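PDB 4Q1Z: putative lipoprotein from Bacteroides thetaiotaomicron, which is of unknown function but, as a predicted lipoprotein of the DUF4876 family, is probably attached to the bacterial membrane by lipid. Local coordinates for residues Glu275-Val280 with Lys301-Tyr306; Tyr114-Arg119 with Thr334-Thr339. All blocks are in the same frame, centred on the assembly; numbering follows the deposited sequence.

Contact 1. Residues Glu275-Val280 with Lys301-Tyr306; sequences EAWDPV and KIPIKY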
loop_
_atom_site.group_PDB
_atom_site.type_symbol
_atom_site.label_atom_id
_atom_site.label_comp_id
_atom_site.label_asym_id
_atom_site.label_seq_id
_atom_site.Cartn_x
_atom_site.Cartn_y
_atom_site.Cartn_z
ATOM N N GLU A 275 -4.414 15.995 15.209
ATOM C CA GLU A 275 -3.489 15.265 16.076
ATOM C C GLU A 275 -2.068 15.701 15.799
ATOM O O GLU A 275 -1.730 15.983 14.654
ATOM C CB GLU A 275 -3.617 13.746 15.904
ATOM C CG GLU A 275 -4.722 13.138 16.753
ATOM C CD GLU A 275 -4.584 11.652 17.037
ATOM O OE1 GLU A 275 -3.687 11.269 17.825
ATOM O OE2 GLU A 275 -5.424 10.879 16.522
ATOM N N ALA A 276 -1.253 15.801 16.856
ATOM C CA ALA A 276 0.145 16.189 16.772
ATOM C C ALA A 276 1.055 14.989 17.010
ATOM O O ALA A 276 0.736 14.117 17.821
ATOM C CB ALA A 276 0.442 17.275 17.781
ATOM N N TRP A 277 2.171 14.932 16.275
ATOM C CA TRP A 277 3.177 13.880 16.378
ATOM C C TRP A 277 4.557 14.437 15.987
ATOM O O TRP A 277 4.840 14.661 14.795
ATOM C CB TRP A 277 2.804 12.654 15.520
ATOM C CG TRP A 277 3.769 11.509 15.668
ATOM C CD1 TRP A 277 3.863 10.648 16.719
ATOM C CD2 TRP A 277 4.804 11.125 14.739
ATOM N NE1 TRP A 277 4.896 9.753 16.512
ATOM C CE2 TRP A 277 5.476 10.010 15.297
ATOM C CE3 TRP A 277 5.218 11.606 13.476
ATOM C CZ2 TRP A 277 6.526 9.364 14.639
ATOM C CZ3 TRP A 277 6.261 10.963 12.826
ATOM C CH2 TRP A 277 6.888 9.844 13.395
ATOM N N ASP A 278 5.430 14.624 16.993
ATOM C CA ASP A 278 6.776 15.147 16.751
ATOM C C ASP A 278 7.839 14.266 17.461
ATOM O O ASP A 278 8.180 14.522 18.620
ATOM C CB ASP A 278 6.854 16.621 17.188
ATOM C CG ASP A 278 8.092 17.383 16.780
ATOM O OD1 ASP A 278 9.110 16.739 16.432
ATOM O OD2 ASP A 278 8.068 18.612 16.859
ATOM N N PRO A 279 8.402 13.248 16.766
ATOM C CA PRO A 279 9.423 12.386 17.413
ATOM C C PRO A 279 10.752 13.100 17.730
ATOM O O PRO A 279 11.564 12.589 18.510
ATOM C CB PRO A 279 9.630 11.264 16.386
ATOM C CG PRO A 279 9.310 11.908 15.064
ATOM C CD PRO A 279 8.125 12.800 15.383
ATOM N N VAL A 280 10.962 14.289 17.150
ATOM C CA VAL A 280 12.180 15.076 17.330
ATOM C C VAL A 280 12.086 15.930 18.603
ATOM O O VAL A 280 12.995 15.886 19.424
ATOM C CB VAL A 280 12.443 15.928 16.066
ATOM C CG1 VAL A 280 13.613 16.894 16.259
ATOM C CG2 VAL A 280 12.666 15.021 14.849
ATOM N N LYS A 301 8.782 6.891 18.043
ATOM C CA LYS A 301 7.613 6.118 18.463
ATOM C C LYS A 301 6.514 6.341 17.457
ATOM O O LYS A 301 5.934 7.420 17.397
ATOM C CB LYS A 301 7.172 6.472 19.895
ATOM C CG LYS A 301 8.103 5.915 20.957
ATOM C CD LYS A 301 7.552 6.258 22.323
ATOM C CE LYS A 301 8.654 6.381 23.356
ATOM N NZ LYS A 301 8.135 6.751 24.697
ATOM N N ILE A 302 6.285 5.333 16.613
ATOM C CA ILE A 302 5.265 5.385 15.570
ATOM C C ILE A 302 3.975 4.740 16.103
ATOM O O ILE A 302 3.959 3.522 16.299
ATOM C CB ILE A 302 5.778 4.714 14.266
ATOM C CG1 ILE A 302 7.006 5.491 13.688
ATOM C CG2 ILE A 302 4.651 4.540 13.219
ATOM C CD1 ILE A 302 7.899 4.673 12.822
ATOM N N PRO A 303 2.881 5.516 16.335
ATOM C CA PRO A 303 1.625 4.895 16.784
ATOM C C PRO A 303 1.097 3.890 15.758
ATOM O O PRO A 303 0.882 4.219 14.578
ATOM C CB PRO A 303 0.686 6.102 16.956
ATOM C CG PRO A 303 1.626 7.254 17.212
ATOM C CD PRO A 303 2.711 6.973 16.208
ATOM N N ILE A 304 0.923 2.648 16.215
ATOM C CA ILE A 304 0.385 1.518 15.447
ATOM C C ILE A 304 -0.984 1.900 14.793
ATOM O O ILE A 304 -1.270 1.489 13.668
ATOM C CB ILE A 304 0.279 0.286 16.402
ATOM C CG1 ILE A 304 1.636 -0.446 16.493
ATOM C CG2 ILE A 304 -0.855 -0.668 16.042
ATOM C CD1 ILE A 304 1.787 -1.360 17.755
ATOM N N LYS A 305 -1.774 2.732 15.478
ATOM C CA LYS A 305 -3.090 3.178 15.019
ATOM C C LYS A 305 -2.996 4.114 13.782
ATOM O O LYS A 305 -4.015 4.345 13.126
ATOM C CB LYS A 305 -3.871 3.855 16.172
ATOM C CG LYS A 305 -3.237 5.125 16.759
ATOM C CD LYS A 305 -4.249 5.948 17.561
ATOM C CE LYS A 305 -3.605 7.072 18.337
ATOM N NZ LYS A 305 -4.601 7.945 19.026
ATOM N N TYR A 306 -1.791 4.660 13.484
ATOM C CA TYR A 306 -1.588 5.563 12.345
ATOM C C TYR A 306 -1.151 4.825 11.075
ATOM O O TYR A 306 -1.207 5.395 9.984
ATOM C CB TYR A 306 -0.493 6.585 12.675
ATOM C CG TYR A 306 -0.800 7.714 13.649
ATOM C CD1 TYR A 306 -2.079 7.894 14.170
ATOM C CD2 TYR A 306 0.199 8.595 14.057
ATOM C CE1 TYR A 306 -2.343 8.900 15.099
ATOM C CE2 TYR A 306 -0.066 9.630 14.954
ATOM C CZ TYR A 306 -1.336 9.784 15.462
ATOM O OH TYR A 306 -1.559 10.810 16.342
#
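W277 and K301 form the tight part of this contact. The indole NE1 of W277 donates to the backbone O of K301 at 2.7 Å. That oxygen lies close to the indole plane, at the ring edge. The C=O...N angle is 163°, so the carbonyl points almost straight at the donor. W277 CG stands anti to its backbone N (chi1 -176°), on the side of 301-306. P303 CD comes within 3.5 Å of W277 NE1, obliquely to the ring. The six-membered side reaches I302, with W277 CZ2 4.0 Å from I302 CG1. P279 CD covers one indole face from the ring's own segment, and F269 and Y148 add edge-to-face ring contacts. Ring contacts thus come from several sides, and the one polar atom of the indole is satisfied.

The other end is looser. Y306 OH donates to E275 OE1 at 2.6 Å, reaching the carboxylate from above its plane. OE1 in turn lies in the plane of the tyrosine ring, at its edge. K305 NZ makes a long salt bridge of 3.7 Å to E275 OE1. K305 NZ also hydrogen-bonds to a triethylene glycol, probably from the crystallisation liquor. E275 is exposed and poorly ordered, so this polar end is less firmly defined than the indole.

Y306 N bonds back to P303 O in the 3-10 turn 304-306. The arrangement is a loop between strands 265-269 and 286-287 packed on the end of strand 299-303 and the 3-10 turn after it, through a tryptophan N-H to a strand carbonyl.

Contact 2. Residues Tyr114-Arg119 with Thr334-Thr339; sequences YYCGSR and TWVGAT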
loop_
_atom_site.group_PDB
_atom_site.type_symbol
_atom_site.label_atom_id
_atom_site.label_comp_id
_atom_site.label_asym_id
_atom_site.label_seq_id
_atom_site.Cartn_x
_atom_site.Cartn_y
_atom_site.Cartn_z
ATOM N N TYR A 114 11.833 -3.633 -3.759
ATOM C CA TYR A 114 13.116 -4.208 -4.161
ATOM C C TYR A 114 14.189 -3.595 -3.274
ATOM O O TYR A 114 14.327 -2.379 -3.253
ATOM C CB TYR A 114 13.357 -4.006 -5.653
ATOM C CG TYR A 114 14.751 -4.353 -6.131
ATOM C CD1 TYR A 114 15.331 -5.590 -5.830
ATOM C CD2 TYR A 114 15.459 -3.485 -6.953
ATOM C CE1 TYR A 114 16.596 -5.929 -6.309
ATOM C CE2 TYR A 114 16.725 -3.808 -7.419
ATOM C CZ TYR A 114 17.296 -5.022 -7.083
ATOM O OH TYR A 114 18.548 -5.323 -7.552
ATOM N N TYR A 115 14.900 -4.431 -2.483
ATOM C CA TYR A 115 15.850 -3.968 -1.451
ATOM C C TYR A 115 17.232 -4.653 -1.378
ATOM O O TYR A 115 18.108 -4.130 -0.678
ATOM C CB TYR A 115 15.198 -4.176 -0.055
ATOM C CG TYR A 115 14.805 -5.613 0.268
ATOM C CD1 TYR A 115 15.752 -6.532 0.722
ATOM C CD2 TYR A 115 13.478 -6.036 0.175
ATOM C CE1 TYR A 115 15.409 -7.858 0.977
ATOM C CE2 TYR A 115 13.117 -7.353 0.462
ATOM C CZ TYR A 115 14.087 -8.259 0.876
ATOM O OH TYR A 115 13.766 -9.564 1.178
ATOM N N CYS A 116 17.413 -5.836 -1.981
ATOM C CA CYS A 116 18.624 -6.618 -1.704
ATOM C C CYS A 116 19.869 -6.206 -2.532
ATOM O O CYS A 116 20.969 -6.743 -2.303
ATOM C CB CYS A 116 18.341 -8.110 -1.827
ATOM S SG CYS A 116 18.099 -8.665 -3.530
ATOM N N GLY A 117 19.699 -5.274 -3.459
ATOM C CA GLY A 117 20.805 -4.897 -4.316
ATOM C C GLY A 117 21.027 -5.923 -5.413
ATOM O O GLY A 117 20.330 -6.950 -5.478
ATOM N N SER A 118 21.979 -5.640 -6.306
ATOM C CA SER A 118 22.303 -6.514 -7.427
ATOM C C SER A 118 23.821 -6.614 -7.596
ATOM O O SER A 118 24.555 -5.943 -6.869
ATOM C CB SER A 118 21.638 -6.001 -8.697
ATOM O OG SER A 118 21.876 -4.614 -8.863
ATOM N N ARG A 119 24.288 -7.481 -8.522
ATOM C CA ARG A 119 25.714 -7.675 -8.770
ATOM C C ARG A 119 26.122 -7.238 -10.175
ATOM O O ARG A 119 25.670 -7.859 -11.145
ATOM C CB ARG A 119 26.108 -9.150 -8.584
ATOM C CG ARG A 119 26.160 -9.627 -7.144
ATOM C CD ARG A 119 26.067 -11.141 -7.094
ATOM N NE ARG A 119 25.919 -11.651 -5.730
ATOM C CZ ARG A 119 26.935 -11.973 -4.932
ATOM N NH1 ARG A 119 28.190 -11.836 -5.351
ATOM N NH2 ARG A 119 26.705 -12.424 -3.706
ATOM N N THR A 334 8.465 -11.930 5.027
ATOM C CA THR A 334 8.697 -12.133 3.578
ATOM C C THR A 334 10.206 -12.064 3.373
ATOM O O THR A 334 10.905 -11.630 4.284
ATOM C CB THR A 334 7.872 -11.181 2.691
ATOM O OG1 THR A 334 7.927 -11.651 1.344
ATOM C CG2 THR A 334 8.325 -9.741 2.777
ATOM N N TRP A 335 10.722 -12.566 2.250
ATOM C CA TRP A 335 12.176 -12.645 2.013
ATOM C C TRP A 335 12.467 -12.958 0.557
ATOM O O TRP A 335 11.550 -13.258 -0.204
ATOM C CB TRP A 335 12.821 -13.754 2.919
ATOM C CG TRP A 335 12.351 -15.153 2.604
ATOM C CD1 TRP A 335 12.886 -16.009 1.682
ATOM C CD2 TRP A 335 11.174 -15.803 3.120
ATOM N NE1 TRP A 335 12.124 -17.157 1.597
ATOM C CE2 TRP A 335 11.070 -17.061 2.471
ATOM C CE3 TRP A 335 10.197 -15.447 4.067
ATOM C CZ2 TRP A 335 10.047 -17.983 2.773
ATOM C CZ3 TRP A 335 9.163 -16.341 4.337
ATOM C CH2 TRP A 335 9.108 -17.603 3.713
ATOM N N VAL A 336 13.760 -12.910 0.181
ATOM C CA VAL A 336 14.253 -13.268 -1.148
ATOM C C VAL A 336 15.382 -14.285 -0.941
ATOM O O VAL A 336 15.850 -14.907 -1.895
ATOM C CB VAL A 336 14.654 -12.086 -2.063
ATOM C CG1 VAL A 336 13.449 -11.238 -2.405
ATOM C CG2 VAL A 336 15.784 -11.254 -1.469
ATOM N N GLY A 337 15.774 -14.457 0.317
ATOM C CA GLY A 337 16.730 -15.465 0.752
ATOM C C GLY A 337 18.185 -15.235 0.463
ATOM O O GLY A 337 19.006 -16.064 0.827
ATOM N N ALA A 338 18.519 -14.132 -0.177
ATOM C CA ALA A 338 19.910 -13.801 -0.479
ATOM C C ALA A 338 20.099 -12.316 -0.655
ATOM O O ALA A 338 19.144 -11.606 -0.966
ATOM C CB ALA A 338 20.358 -14.523 -1.739
ATOM N N THR A 339 21.338 -11.847 -0.460
ATOM C CA THR A 339 21.697 -10.470 -0.719
ATOM C C THR A 339 22.284 -10.398 -2.129
ATOM O O THR A 339 22.907 -11.361 -2.606
ATOM C CB THR A 339 22.655 -9.903 0.341
ATOM O OG1 THR A 339 23.922 -10.572 0.318
ATOM C CG2 THR A 339 22.053 -9.892 1.722
HETATM O O HOH W 1 15.580 -11.377 1.998
#
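Y115 and C116 meet V336 where two loops come together beside a pair of antiparallel neighbours in the large sheet. Segment 114-119 starts on the last residue of strand 108-114 and runs on as loop. Loop 334-339 comes shortly before strand 344-347. Y115 and V336 reach toward each other, tip to tip. V336 CG2 lies 3.7 Å from Y115 OH and is oblique to the ring. The hydroxyl also lies close to the backbone of the other loop, with Y115 OH 3.6 Å from W335 CA.

One water links the two loops. It hydrogen-bonds to Y115 OH at 2.7 Å and lies in the plane of that ring, at its edge. It accepts from the backbone N of V336 at 3.0 Å.

C116 packs on the same valine, with its SG 4.0 Å from V336 CG2. The C116 CB faces the chain further on, 3.7 Å from A338 O. R119, on the exposed side, is more distant. Its NH2 is 4.1 Å from T339 O, which lies near the guanidinium plane at its edge. Next to the contact, C116 pairs by backbone with Y340, and G117 with G342. The CB of W335 points away from 114-119, and its ring makes a cation-pi contact with R380. V336 also rests on I345 of strand 344-347.

The direct side-chain packing is therefore van der Waals contact centred on V336. The hydroxyl and the peptide N meet through water, which satisfies the N-H of V336 without a direct bond to the tyrosine.

In the fold
The chain first builds the seven-stranded sheet, spanning residues 11-105. It then enters the large sheet with strand 108-114. Segment 114-119 starts on the last residue of that strand and is the first half of contact 2. Its partner, 334-339, comes 215 residues later, so contact 2 closes a very long loop. Both halves of contact 1 fall within that loop. Contact 1 closes a short one, from 275-280 to 301-306, so the two contacts nest and do not cross. Contact 1 ties the loop between 265-269 and 286-287 to the end of strand 299-303 in the small sheet. Contact 2 lies by strands 108-114 and 344-347. Their centres are 30 Å apart and they do not touch.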